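Local coordinates for protein glucose-6-phosphate isomerase (Thermus thermophilus, PDB 1ZZG) that probably catalyses the reversible interconversion of glucose 6-phosphate and fructose 6-phosphate, an isomerisation step shared by glycolysis and gluconeogenesis, at residues S189-V194 and D207-G212; M44-D49 and A179-V184; P198-F201 and D205-A208. All coordinates share one frame; numbering follows the deposited sequence.

Interaction 1. Residues S189-V194 and D207-G212; sequences SALSPV and DALLMG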
loop_
_atom_site.group_PDB
_atom_site.type_symbol
_atom_site.label_atom_id
_atom_site.label_comp_id
_atom_site.label_asym_id
_atom_site.label_seq_id
_atom_site.Cartn_x
_atom_site.Cartn_y
_atom_site.Cartn_z
ATOM N N SER A 189 -14.167 -9.049 -10.282
ATOM C CA SER A 189 -14.547 -10.345 -9.719
ATOM C C SER A 189 -14.626 -10.494 -8.205
ATOM O O SER A 189 -14.824 -11.604 -7.724
ATOM C CB SER A 189 -13.587 -11.422 -10.235
ATOM O OG SER A 189 -12.346 -11.367 -9.533
ATOM N N ALA A 190 -14.484 -9.410 -7.453
ATOM C CA ALA A 190 -14.501 -9.514 -5.994
ATOM C C ALA A 190 -15.703 -10.221 -5.365
ATOM O O ALA A 190 -15.550 -10.919 -4.363
ATOM C CB ALA A 190 -14.346 -8.134 -5.372
ATOM N N LEU A 191 -16.891 -10.051 -5.938
ATOM C CA LEU A 191 -18.069 -10.671 -5.359
ATOM C C LEU A 191 -18.419 -12.039 -5.947
ATOM O O LEU A 191 -19.515 -12.554 -5.731
ATOM C CB LEU A 191 -19.261 -9.705 -5.436
ATOM C CG LEU A 191 -18.953 -8.323 -4.821
ATOM C CD1 LEU A 191 -20.216 -7.469 -4.754
ATOM C CD2 LEU A 191 -18.374 -8.503 -3.426
ATOM N N SER A 192 -17.487 -12.618 -6.696
ATOM C CA SER A 192 -17.680 -13.958 -7.241
ATOM C C SER A 192 -16.960 -14.841 -6.211
ATOM O O SER A 192 -16.534 -14.344 -5.165
ATOM C CB SER A 192 -17.018 -14.091 -8.618
ATOM O OG SER A 192 -15.606 -14.174 -8.522
ATOM N N PRO A 193 -16.833 -16.154 -6.469
ATOM C CA PRO A 193 -16.136 -16.978 -5.475
ATOM C C PRO A 193 -14.714 -16.478 -5.176
ATOM O O PRO A 193 -14.141 -16.821 -4.140
ATOM C CB PRO A 193 -16.162 -18.369 -6.103
ATOM C CG PRO A 193 -17.486 -18.365 -6.829
ATOM C CD PRO A 193 -17.478 -16.997 -7.492
ATOM N N VAL A 194 -14.157 -15.671 -6.082
ATOM C CA VAL A 194 -12.816 -15.107 -5.899
ATOM C C VAL A 194 -12.724 -14.511 -4.496
ATOM O O VAL A 194 -11.756 -14.738 -3.775
ATOM C CB VAL A 194 -12.517 -13.983 -6.924
ATOM C CG1 VAL A 194 -11.238 -13.244 -6.539
ATOM C CG2 VAL A 194 -12.378 -14.570 -8.318
ATOM N N ASP A 207 -23.810 -13.090 2.754
ATOM C CA ASP A 207 -25.146 -12.618 2.399
ATOM C C ASP A 207 -25.233 -11.089 2.494
ATOM O O ASP A 207 -25.767 -10.427 1.601
ATOM C CB ASP A 207 -26.185 -13.255 3.331
ATOM C CG ASP A 207 -26.189 -14.772 3.248
ATOM O OD1 ASP A 207 -26.999 -15.325 2.472
ATOM O OD2 ASP A 207 -25.369 -15.412 3.946
ATOM N N ALA A 208 -24.700 -10.539 3.582
ATOM C CA ALA A 208 -24.730 -9.100 3.802
ATOM C C ALA A 208 -23.897 -8.383 2.753
ATOM O O ALA A 208 -24.259 -7.308 2.294
ATOM C CB ALA A 208 -24.219 -8.768 5.207
ATOM N N LEU A 209 -22.778 -8.985 2.370
ATOM C CA LEU A 209 -21.927 -8.382 1.361
ATOM C C LEU A 209 -22.701 -8.221 0.049
ATOM O O LEU A 209 -22.710 -7.140 -0.539
ATOM C CB LEU A 209 -20.688 -9.252 1.134
ATOM C CG LEU A 209 -19.618 -8.726 0.175
ATOM C CD1 LEU A 209 -18.867 -7.550 0.806
ATOM C CD2 LEU A 209 -18.656 -9.866 -0.145
ATOM N N LEU A 210 -23.361 -9.289 -0.397
ATOM C CA LEU A 210 -24.113 -9.244 -1.652
ATOM C C LEU A 210 -25.355 -8.350 -1.556
ATOM O O LEU A 210 -25.746 -7.714 -2.538
ATOM C CB LEU A 210 -24.497 -10.664 -2.103
ATOM C CG LEU A 210 -23.325 -11.644 -2.308
ATOM C CD1 LEU A 210 -23.848 -12.970 -2.840
ATOM C CD2 LEU A 210 -22.301 -11.057 -3.278
ATOM N N MET A 211 -25.963 -8.297 -0.376
ATOM C CA MET A 211 -27.134 -7.447 -0.166
ATOM C C MET A 211 -26.727 -5.988 -0.364
ATOM O O MET A 211 -27.435 -5.215 -0.999
ATOM C CB MET A 211 -27.671 -7.615 1.250
ATOM C CG MET A 211 -28.274 -8.974 1.544
ATOM S SD MET A 211 -28.723 -9.069 3.286
ATOM C CE MET A 211 -29.590 -7.460 3.477
ATOM N N GLY A 212 -25.583 -5.614 0.199
ATOM C CA GLY A 212 -25.104 -4.250 0.053
ATOM C C GLY A 212 -24.815 -3.937 -1.402
ATOM O O GLY A 212 -25.101 -2.834 -1.872
#

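Interaction 2. Residues M44-D49 and A179-V184; sequences MDLPED and AIPKEV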
loop_
_atom_site.group_PDB
_atom_site.type_symbol
_atom_site.label_atom_id
_atom_site.label_comp_id
_atom_site.label_asym_id
_atom_site.label_seq_id
_atom_site.Cartn_x
_atom_site.Cartn_y
_atom_site.Cartn_z
ATOM N N MET A 44 -22.565 -7.118 -12.618
ATOM C CA MET A 44 -23.818 -6.500 -12.190
ATOM C C MET A 44 -24.738 -7.569 -11.607
ATOM O O MET A 44 -25.575 -7.284 -10.752
ATOM C CB MET A 44 -24.536 -5.849 -13.375
ATOM C CG MET A 44 -23.752 -4.773 -14.099
ATOM S SD MET A 44 -24.669 -4.193 -15.554
ATOM C CE MET A 44 -23.581 -2.915 -16.158
ATOM N N ASP A 45 -24.560 -8.805 -12.066
ATOM C CA ASP A 45 -25.412 -9.912 -11.638
ATOM C C ASP A 45 -24.933 -10.731 -10.446
ATOM O O ASP A 45 -25.720 -11.455 -9.838
ATOM C CB ASP A 45 -25.651 -10.829 -12.833
ATOM C CG ASP A 45 -26.070 -10.056 -14.076
ATOM O OD1 ASP A 45 -27.122 -9.381 -14.029
ATOM O OD2 ASP A 45 -25.341 -10.105 -15.090
ATOM N N LEU A 46 -23.653 -10.621 -10.106
ATOM C CA LEU A 46 -23.110 -11.368 -8.976
ATOM C C LEU A 46 -23.903 -11.201 -7.675
ATOM O O LEU A 46 -24.061 -12.158 -6.918
ATOM C CB LEU A 46 -21.648 -10.985 -8.736
ATOM C CG LEU A 46 -20.661 -11.397 -9.828
ATOM C CD1 LEU A 46 -19.282 -10.840 -9.493
ATOM C CD2 LEU A 46 -20.611 -12.919 -9.943
ATOM N N PRO A 47 -24.413 -9.988 -7.397
ATOM C CA PRO A 47 -25.178 -9.792 -6.156
ATOM C C PRO A 47 -26.477 -10.600 -6.108
ATOM O O PRO A 47 -27.024 -10.844 -5.031
ATOM C CB PRO A 47 -25.446 -8.285 -6.141
ATOM C CG PRO A 47 -24.313 -7.711 -6.968
ATOM C CD PRO A 47 -24.220 -8.705 -8.098
ATOM N N GLU A 48 -26.969 -11.013 -7.273
ATOM C CA GLU A 48 -28.211 -11.774 -7.332
ATOM C C GLU A 48 -28.013 -13.286 -7.419
ATOM O O GLU A 48 -28.968 -14.033 -7.617
ATOM C CB GLU A 48 -29.069 -11.279 -8.500
ATOM C CG GLU A 48 -29.583 -9.856 -8.307
ATOM C CD GLU A 48 -30.725 -9.756 -7.297
ATOM O OE1 GLU A 48 -30.924 -10.695 -6.498
ATOM O OE2 GLU A 48 -31.427 -8.722 -7.296
ATOM N N ASP A 49 -26.776 -13.739 -7.264
ATOM C CA ASP A 49 -26.509 -15.170 -7.304
ATOM C C ASP A 49 -26.672 -15.707 -5.880
ATOM O O ASP A 49 -25.717 -15.733 -5.109
ATOM C CB ASP A 49 -25.086 -15.437 -7.804
ATOM C CG ASP A 49 -24.792 -16.920 -7.961
ATOM O OD1 ASP A 49 -25.415 -17.734 -7.239
ATOM O OD2 ASP A 49 -23.931 -17.275 -8.792
ATOM N N ALA A 179 -16.337 -21.327 -9.909
ATOM C CA ALA A 179 -16.289 -20.614 -11.168
ATOM C C ALA A 179 -16.305 -19.096 -11.138
ATOM O O ALA A 179 -17.018 -18.474 -10.354
ATOM C CB ALA A 179 -17.432 -21.100 -12.059
ATOM N N ILE A 180 -15.487 -18.512 -12.004
ATOM C CA ILE A 180 -15.473 -17.074 -12.185
ATOM C C ILE A 180 -16.295 -17.000 -13.471
ATOM O O ILE A 180 -15.889 -17.538 -14.509
ATOM C CB ILE A 180 -14.064 -16.521 -12.458
ATOM C CG1 ILE A 180 -13.194 -16.670 -11.210
ATOM C CG2 ILE A 180 -14.158 -15.047 -12.870
ATOM C CD1 ILE A 180 -11.745 -16.233 -11.420
ATOM N N PRO A 181 -17.479 -16.371 -13.413
ATOM C CA PRO A 181 -18.335 -16.259 -14.598
ATOM C C PRO A 181 -17.604 -15.705 -15.818
ATOM O O PRO A 181 -16.788 -14.791 -15.715
ATOM C CB PRO A 181 -19.456 -15.333 -14.133
ATOM C CG PRO A 181 -19.535 -15.608 -12.667
ATOM C CD PRO A 181 -18.085 -15.683 -12.261
ATOM N N LYS A 182 -17.912 -16.273 -16.976
ATOM C CA LYS A 182 -17.307 -15.841 -18.227
ATOM C C LYS A 182 -17.392 -14.324 -18.410
ATOM O O LYS A 182 -16.413 -13.680 -18.793
ATOM C CB LYS A 182 -18.001 -16.537 -19.400
ATOM C CG LYS A 182 -17.436 -16.161 -20.759
ATOM C CD LYS A 182 -18.220 -16.825 -21.883
ATOM C CE LYS A 182 -17.638 -16.454 -23.238
ATOM N NZ LYS A 182 -18.458 -16.993 -24.362
ATOM N N GLU A 183 -18.563 -13.757 -18.130
ATOM C CA GLU A 183 -18.779 -12.314 -18.292
ATOM C C GLU A 183 -18.243 -11.441 -17.151
ATOM O O GLU A 183 -18.523 -10.239 -17.103
ATOM C CB GLU A 183 -20.272 -12.024 -18.485
ATOM C CG GLU A 183 -20.898 -12.647 -19.733
ATOM C CD GLU A 183 -20.220 -12.217 -21.027
ATOM O OE1 GLU A 183 -19.713 -11.076 -21.093
ATOM O OE2 GLU A 183 -20.208 -13.015 -21.989
ATOM N N VAL A 184 -17.476 -12.039 -16.245
ATOM C CA VAL A 184 -16.899 -11.304 -15.116
ATOM C C VAL A 184 -15.381 -11.166 -15.245
ATOM O O VAL A 184 -14.643 -12.143 -15.103
ATOM C CB VAL A 184 -17.217 -12.004 -13.764
ATOM C CG1 VAL A 184 -16.469 -11.316 -12.621
ATOM C CG2 VAL A 184 -18.713 -11.972 -13.503
#

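Interaction 3. Residues P198-F201 and D205-A208; sequences PLAF and DLDA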
loop_
_atom_site.group_PDB
_atom_site.type_symbol
_atom_site.label_atom_id
_atom_site.label_comp_id
_atom_site.label_asym_id
_atom_site.label_seq_id
_atom_site.Cartn_x
_atom_site.Cartn_y
_atom_site.Cartn_z
ATOM N N PRO A 198 -12.603 -17.137 0.102
ATOM C CA PRO A 198 -11.756 -16.780 1.246
ATOM C C PRO A 198 -12.559 -16.133 2.373
ATOM O O PRO A 198 -12.291 -16.386 3.539
ATOM C CB PRO A 198 -10.709 -15.834 0.639
ATOM C CG PRO A 198 -11.384 -15.306 -0.615
ATOM C CD PRO A 198 -12.091 -16.529 -1.140
ATOM N N LEU A 199 -13.552 -15.313 2.031
ATOM C CA LEU A 199 -14.366 -14.670 3.063
ATOM C C LEU A 199 -15.128 -15.684 3.907
ATOM O O LEU A 199 -15.357 -15.466 5.103
ATOM C CB LEU A 199 -15.357 -13.683 2.452
ATOM C CG LEU A 199 -14.857 -12.246 2.310
ATOM C CD1 LEU A 199 -15.967 -11.398 1.698
ATOM C CD2 LEU A 199 -14.446 -11.689 3.678
ATOM N N ALA A 200 -15.524 -16.793 3.287
ATOM C CA ALA A 200 -16.246 -17.831 4.015
ATOM C C ALA A 200 -15.336 -18.350 5.121
ATOM O O ALA A 200 -15.736 -18.417 6.280
ATOM C CB ALA A 200 -16.643 -18.969 3.073
ATOM N N PHE A 201 -14.102 -18.699 4.757
ATOM C CA PHE A 201 -13.135 -19.205 5.723
ATOM C C PHE A 201 -12.758 -18.138 6.744
ATOM O O PHE A 201 -12.238 -18.450 7.814
ATOM C CB PHE A 201 -11.895 -19.736 4.995
ATOM C CG PHE A 201 -12.086 -21.117 4.431
ATOM C CD1 PHE A 201 -11.895 -22.242 5.237
ATOM C CD2 PHE A 201 -12.527 -21.295 3.125
ATOM C CE1 PHE A 201 -12.145 -23.526 4.743
ATOM C CE2 PHE A 201 -12.781 -22.570 2.621
ATOM C CZ PHE A 201 -12.590 -23.691 3.431
ATOM N N ASP A 205 -19.943 -12.445 6.825
ATOM C CA ASP A 205 -21.320 -12.586 6.351
ATOM C C ASP A 205 -21.439 -12.294 4.849
ATOM O O ASP A 205 -21.650 -11.147 4.438
ATOM C CB ASP A 205 -22.236 -11.649 7.143
ATOM C CG ASP A 205 -23.707 -11.880 6.851
ATOM O OD1 ASP A 205 -24.022 -12.761 6.025
ATOM O OD2 ASP A 205 -24.550 -11.180 7.458
ATOM N N LEU A 206 -21.310 -13.344 4.043
ATOM C CA LEU A 206 -21.385 -13.223 2.587
ATOM C C LEU A 206 -22.723 -12.648 2.126
ATOM O O LEU A 206 -22.768 -11.823 1.218
ATOM C CB LEU A 206 -21.181 -14.593 1.940
ATOM C CG LEU A 206 -20.006 -15.403 2.489
ATOM C CD1 LEU A 206 -19.912 -16.715 1.746
ATOM C CD2 LEU A 206 -18.713 -14.610 2.356
ATOM N N ASP A 207 -23.810 -13.090 2.754
ATOM C CA ASP A 207 -25.146 -12.618 2.399
ATOM C C ASP A 207 -25.233 -11.089 2.494
ATOM O O ASP A 207 -25.767 -10.427 1.601
ATOM C CB ASP A 207 -26.185 -13.255 3.331
ATOM C CG ASP A 207 -26.189 -14.772 3.248
ATOM O OD1 ASP A 207 -26.999 -15.325 2.472
ATOM O OD2 ASP A 207 -25.369 -15.412 3.946
ATOM N N ALA A 208 -24.700 -10.539 3.582
ATOM C CA ALA A 208 -24.730 -9.100 3.802
ATOM C C ALA A 208 -23.897 -8.383 2.753
ATOM O O ALA A 208 -24.259 -7.308 2.294
ATOM C CB ALA A 208 -24.219 -8.768 5.207
#

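Interaction 1. Residues S189-V194 and D207-G212
Leu-191 meets Leu-209 and Leu-210 where the turn leading into helix 193-201 packs against helix 206-221; the two helices are consecutive and joined by a short loop. Leu-191 contributes half of the 142 Å² buried, and the two helical leucines share the rest equally. Its CD2 lies 3.6 Å from Leu-209 CD2, the closest approach, and also touches Leu-209 CG. Leu-210 reaches the base of the same side chain: its CD2 is 4.0 Å from Leu-191 CB. Leu-209 has its CG extended away from its own backbone N (chi1 -176°), which carries CD2 across the gap to the end of Leu-191. With no hydrogen bond between the segments, the contact is apolar side-chain packing.

The loop that presents Leu-191 is a type I beta turn from Ser-189 to Ser-192, in which Ser-189 O accepts from Ser-192 N. Around these leucines, Leu-209 also rests on Leu-84 of helix 79-88, and Leu-210 on Leu-53 of helix 52-61. Ser-192 is the N-cap of helix 193-201: its OG accepts from Val-194 N at 3.2 Å and donates to Ser-189 O at 2.8 Å, in the carbonyl plane and on a lone pair.

Interaction 2. Residues M44-D49 and A179-V184
Leu-46 overlaps Pro-181 and Val-184 with the outer half of its side chain, and these three residues account for the whole of the 98 Å² buried. One methyl does most of the work: Leu-46 CD2 sits 4.0 Å from Pro-181 CG, the nearest pair, and 4.1 Å from Val-184 CG2. The leucine and proline side chains meet at a slant, with CG as the ring atom in touch, whereas leucine and valine meet tip to tip, with Leu-46 CG also 4.2 Å from Val-184 CG2. Leu-46 places its CG opposite its own carbonyl carbon (chi1 -67°), from where the branch reaches both partners. The valine presents CG2 because CG1 occupies the position anti to the backbone N (chi1 173°).

Proline and valine can serve one methyl together because they are the first and last residues of a type I beta turn, closed by a bond of 2.9 Å from Val-184 N to Pro-181 O. The opposing loop is folded as well: Leu-46 to Glu-48 form a short 3-10 turn, in which Glu-48 N donates to Asp-45 O at 2.9 Å. These carbon-carbon separations and the absence of any polar bond across the segments mark this as ordinary apolar packing. Lys-125 NZ binds the carbonyl oxygens of Lys-182 and Val-184, and the Glu-183 carboxylate accepts from Gly-38 N and Met-40 N. The Val-184 side chain is about 12 Å from that of Glu-267, the predicted proton donor.

In the fold, 44-49 lies in the connection between helices 20-32 and 52-61, with Pro-47 against helices 206-221 and 371-391. Segment 179-184 leaves edge strand 176-179 of the five-stranded parallel sheet and leads toward helix 193-201.

Interaction 3. Residues P198-F201 and D205-A208
Leu-199 and Ala-200 receive the side chain of Leu-206 just across the short loop that joins two consecutive helices, 193-201 and 206-221. The preceding residue, Pro-198, takes no part in this meeting but shapes the helix that does: its nitrogen can give no hydrogen bond to the turn before, and helix 193-201 is kinked there. Its ring packs instead on Pro-81 and Phe-95.

Leu-199 makes the tightest contact. Its CB lies 3.5 Å from Leu-206 CD2, closer than usual for two carbons, and its chi1 of -91° departs from a regular staggered position. Both features are consistent with a closely fitted site. Ala-200 buries about as much surface, but at longer range: its CB is 4.2 Å from Leu-206 CD1, while its backbone N is 4.0 Å from Leu-206 CD2. Thus CD2 touches both residues and CD1 only the Ala-200 methyl, and Leu-206 supplies 63 of the 112 Å² buried. With CG opposite its own carbonyl carbon (chi1 -47°), Leu-206 directs its branch toward the CB atoms of Leu-199 and Ala-200 and the Ala-200 N. Phe-201, the last helical residue, turns elsewhere and meets the ring of Phe-69 with the planes about 50° apart.

The helix that supplies Leu-206 starts right after the link. Asp-205 is its N-cap, and Asp-205 OD1 accepts a weak bond of 3.4 Å from Ala-208 N. No hydrogen bond spans the two segments, so direct packing between them is apolar.

Several elements surround this junction. Helix 52-61 covers it through Val-56 and Arg-60 on Ala-200, and its Arg-57 forms a salt bridge with Asp-207. Leu-199 rests on Leu-84 of helix 79-88, while Phe-201 reaches Phe-95 of strand 94-98, an edge of the five-stranded parallel sheet.

Overall arrangement
Interaction 2 closes first along the chain, joining the loop at 44-49 to the exit of strand 176-179. Interactions 1 and 3 follow, both built on helices 193-201 and 206-221 and sharing Asp-207 and Ala-208. Their centres are 8 Å apart, and Leu-209 CD2 touches Leu-199 CD1 at 3.6 Å, so the two contacts adjoin. The centres of interactions 2 and 1 are 10 Å apart and the two touch, for example through Ser-189 CA and Val-184 CG1; those of interactions 2 and 3 are 16 Å apart, with nearest atoms about 7 Å apart. Interaction 1 therefore bridges the other two, connecting the end of the parallel sheet of the phosphoglucose isomerase fold with the helical pair that follows.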